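Local structure of polyketide synthase PksJ (Bacillus subtilis subsp. subtilis, 4J1Q) at residues I110-P115 / G128-A133. The protein catalyses NADPH-dependent, stereoselective reduction of alpha- and beta-keto groups as a ketoreductase domain of the bacillaene polyketide assembly line. Sequence-based numbering, arbitrary orientation.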
ATOM      1  N   ILE A 110       8.302 -19.752   1.669  1.00 49.03           N
ATOM      2  CA  ILE A 110       6.952 -19.594   1.145  1.00 48.80           C
ATOM      3  C   ILE A 110       6.995 -18.850  -0.171  1.00 48.78           C
ATOM      4  O   ILE A 110       7.645 -17.812  -0.278  1.00 45.36           O
ATOM      5  CB  ILE A 110       6.041 -18.808   2.099  1.00 48.25           C
ATOM      6  CG1 ILE A 110       6.373 -19.144   3.543  1.00 56.28           C
ATOM      7  CG2 ILE A 110       4.576 -19.089   1.790  1.00 45.73           C
ATOM      8  CD1 ILE A 110       5.498 -18.409   4.532  1.00 57.09           C
ATOM      9  N   GLN A 111       6.262 -19.367  -1.150  1.00 48.66           N
ATOM     10  CA  GLN A 111       6.107 -18.705  -2.425  1.00 49.38           C
ATOM     11  C   GLN A 111       4.632 -18.506  -2.702  1.00 51.17           C
ATOM     12  O   GLN A 111       3.839 -19.471  -2.674  1.00 54.87           O
ATOM     13  CB  GLN A 111       6.711 -19.543  -3.542  1.00 51.12           C
ATOM     14  CG  GLN A 111       8.122 -20.020  -3.251  1.00 54.74           C
ATOM     15  CD  GLN A 111       8.707 -20.809  -4.408  1.00 57.16           C
ATOM     16  OE1 GLN A 111       8.183 -21.861  -4.771  1.00 58.23           O
ATOM     17  NE2 GLN A 111       9.768 -20.283  -5.017  1.00 53.58           N
ATOM     18  N   ALA A 112       4.265 -17.258  -2.969  1.00 44.85           N
ATOM     19  CA  ALA A 112       2.889 -16.934  -3.289  1.00 44.99           C
ATOM     20  C   ALA A 112       2.766 -16.817  -4.778  1.00 46.65           C
ATOM     21  O   ALA A 112       3.593 -16.170  -5.439  1.00 45.18           O
ATOM     22  CB  ALA A 112       2.459 -15.644  -2.621  1.00 41.92           C
ATOM     23  N   ILE A 113       1.765 -17.500  -5.319  1.00 48.09           N
ATOM     24  CA  ILE A 113       1.534 -17.444  -6.744  1.00 50.59           C
ATOM     25  C   ILE A 113       0.326 -16.584  -7.013  1.00 48.88           C
ATOM     26  O   ILE A 113      -0.763 -16.855  -6.521  1.00 49.71           O
ATOM     27  CB  ILE A 113       1.363 -18.841  -7.352  1.00 50.73           C
ATOM     28  CG1 ILE A 113       2.351 -19.817  -6.710  1.00 54.59           C
ATOM     29  CG2 ILE A 113       1.595 -18.789  -8.841  1.00 52.94           C
ATOM     30  CD1 ILE A 113       3.819 -19.515  -6.929  1.00 54.13           C
ATOM     31  N   VAL A 114       0.585 -15.448  -7.632  1.00 49.34           N
ATOM     32  CA  VAL A 114      -0.459 -14.495  -7.954  1.00 50.80           C
ATOM     33  C   VAL A 114      -0.529 -14.451  -9.475  1.00 55.80           C
ATOM     34  O   VAL A 114       0.494 -14.214 -10.143  1.00 52.93           O
ATOM     35  CB  VAL A 114      -0.130 -13.090  -7.383  1.00 47.14           C
ATOM     36  CG1 VAL A 114      -1.320 -12.127  -7.515  1.00 47.22           C
ATOM     37  CG2 VAL A 114       0.333 -13.213  -5.939  1.00 41.65           C
ATOM     38  N   PRO A 115      -1.710 -14.778 -10.022  1.00 58.95           N
ATOM     39  CA  PRO A 115      -1.947 -14.597 -11.434  1.00 64.99           C
ATOM     40  C   PRO A 115      -2.377 -13.168 -11.723  1.00 67.70           C
ATOM     41  O   PRO A 115      -3.343 -12.690 -11.135  1.00 68.36           O
ATOM     42  CB  PRO A 115      -3.091 -15.577 -11.715  1.00 66.28           C
ATOM     43  CG  PRO A 115      -3.861 -15.621 -10.435  1.00 65.10           C
ATOM     44  CD  PRO A 115      -2.888 -15.325  -9.323  1.00 61.21           C
ATOM     45  N   GLY A 128       3.678  -6.940   1.064  1.00 27.73           N
ATOM     46  CA  GLY A 128       3.839  -6.210   2.325  1.00 25.91           C
ATOM     47  C   GLY A 128       3.919  -7.142   3.519  1.00 26.02           C
ATOM     48  O   GLY A 128       4.774  -6.976   4.401  1.00 26.34           O
ATOM     49  N   LEU A 129       3.004  -8.111   3.574  1.00 25.76           N
ATOM     50  CA  LEU A 129       3.012  -9.103   4.648  1.00 26.82           C
ATOM     51  C   LEU A 129       4.311  -9.954   4.651  1.00 28.39           C
ATOM     52  O   LEU A 129       4.898 -10.192   5.718  1.00 29.25           O
ATOM     53  CB  LEU A 129       1.751  -9.997   4.594  1.00 27.09           C
ATOM     54  CG  LEU A 129       1.475 -11.123   5.619  1.00 28.46           C
ATOM     55  CD1 LEU A 129       1.682 -10.748   7.063  1.00 30.02           C
ATOM     56  CD2 LEU A 129       0.059 -11.628   5.486  1.00 29.19           C
ATOM     57  N   PHE A 130       4.741 -10.400   3.471  1.00 28.77           N
ATOM     58  CA  PHE A 130       5.944 -11.285   3.340  1.00 31.20           C
ATOM     59  C   PHE A 130       7.251 -10.597   3.782  1.00 31.79           C
ATOM     60  O   PHE A 130       8.041 -11.164   4.543  1.00 32.01           O
ATOM     61  CB  PHE A 130       6.072 -11.780   1.894  1.00 31.74           C
ATOM     62  CG  PHE A 130       5.240 -13.012   1.615  1.00 34.90           C
ATOM     63  CD1 PHE A 130       4.285 -13.442   2.539  1.00 33.61           C
ATOM     64  CD2 PHE A 130       5.469 -13.788   0.493  1.00 36.18           C
ATOM     65  CE1 PHE A 130       3.565 -14.612   2.338  1.00 36.71           C
ATOM     66  CE2 PHE A 130       4.730 -14.942   0.273  1.00 39.13           C
ATOM     67  CZ  PHE A 130       3.796 -15.375   1.214  1.00 37.50           C
ATOM     68  N   LYS A 131       7.402  -9.331   3.409  1.00 30.07           N
ATOM     69  CA  LYS A 131       8.525  -8.539   3.867  1.00 32.31           C
ATOM     70  C   LYS A 131       8.558  -8.333   5.377  1.00 33.15           C
ATOM     71  O   LYS A 131       9.613  -8.463   5.994  1.00 35.76           O
ATOM     72  CB  LYS A 131       8.540  -7.191   3.152  1.00 33.68           C
ATOM     73  CG  LYS A 131       8.744  -7.356   1.659  1.00 36.16           C
ATOM     74  CD  LYS A 131       9.115  -6.025   1.024  1.00 41.09           C
ATOM     75  CE  LYS A 131       9.971  -6.275  -0.219  1.00 44.19           C
ATOM     76  NZ  LYS A 131       9.098  -6.535  -1.385  1.00 43.98           N
ATOM     77  N   THR A 132       7.405  -8.088   5.994  1.00 31.17           N
ATOM     78  CA  THR A 132       7.371  -7.983   7.451  1.00 30.91           C
ATOM     79  C   THR A 132       7.687  -9.322   8.095  1.00 32.64           C
ATOM     80  O   THR A 132       8.562  -9.402   8.934  1.00 35.42           O
ATOM     81  CB  THR A 132       6.027  -7.442   7.957  1.00 30.26           C
ATOM     82  OG1 THR A 132       5.810  -6.143   7.379  1.00 30.15           O
ATOM     83  CG2 THR A 132       6.017  -7.337   9.515  1.00 28.89           C
ATOM     84  N   ALA A 133       7.034 -10.383   7.635  1.00 32.78           N
ATOM     85  CA  ALA A 133       7.329 -11.736   8.105  1.00 34.87           C
ATOM     86  C   ALA A 133       8.834 -12.072   8.085  1.00 39.08           C
ATOM     87  O   ALA A 133       9.343 -12.666   9.047  1.00 39.30           O
ATOM     88  CB  ALA A 133       6.539 -12.767   7.305  1.00 32.48           C
TER
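Phe130 on helix 126-136 reaches across to Ile110 and Ala112 of strand 108-115 in a small, buried and wholly apolar helix-on-sheet contact, formed inside the beta-alpha-beta unit of strand 108-115, helix 126-136 and strand 140-147. This unit is consistent with the truncated Rossmann-like structural subdomain that polyketide ketoreductases pair with their NADPH-binding subdomain. The strand offers the side chains of two alternate residues, both directed at the helix, and the outer end of one aromatic ring meets both. CG2 of Ile110 lies 3.8 Å from CZ of Phe130, while the methyl CB of Ala112 comes within 3.7 Å of the neighbouring ring atom, Phe130 CE2. Both approaches are oblique to the ring. In Ile110, chi1 of -36° sets CG2 roughly opposite the backbone N, and it is this branch that meets the phenyl group. The CA atoms of Ile110 and Phe130 are 8.7 Å apart. No hydrogen bond links the segments, and together they bury 139 Å². Within the helix, Gly128 O accepts from both Thr132 N and Thr132 OG1, which arrive from opposite faces of its carbonyl plane; Thr132 OG1 is also hydrogen-bonded to the backbone N of Asn345. Strand 108-115 runs between the parallel strands 46-52 and 140-147, and the other face of the strand carries Gln111, which is hydrogen-bonded to His47 and Gln143. Around the contact, Phe130 also rests on Ala142 of strand 140-147 and, with Leu129, on Ile92 of helix 81-98; Leu129 and Thr132 pack against helix 349-370.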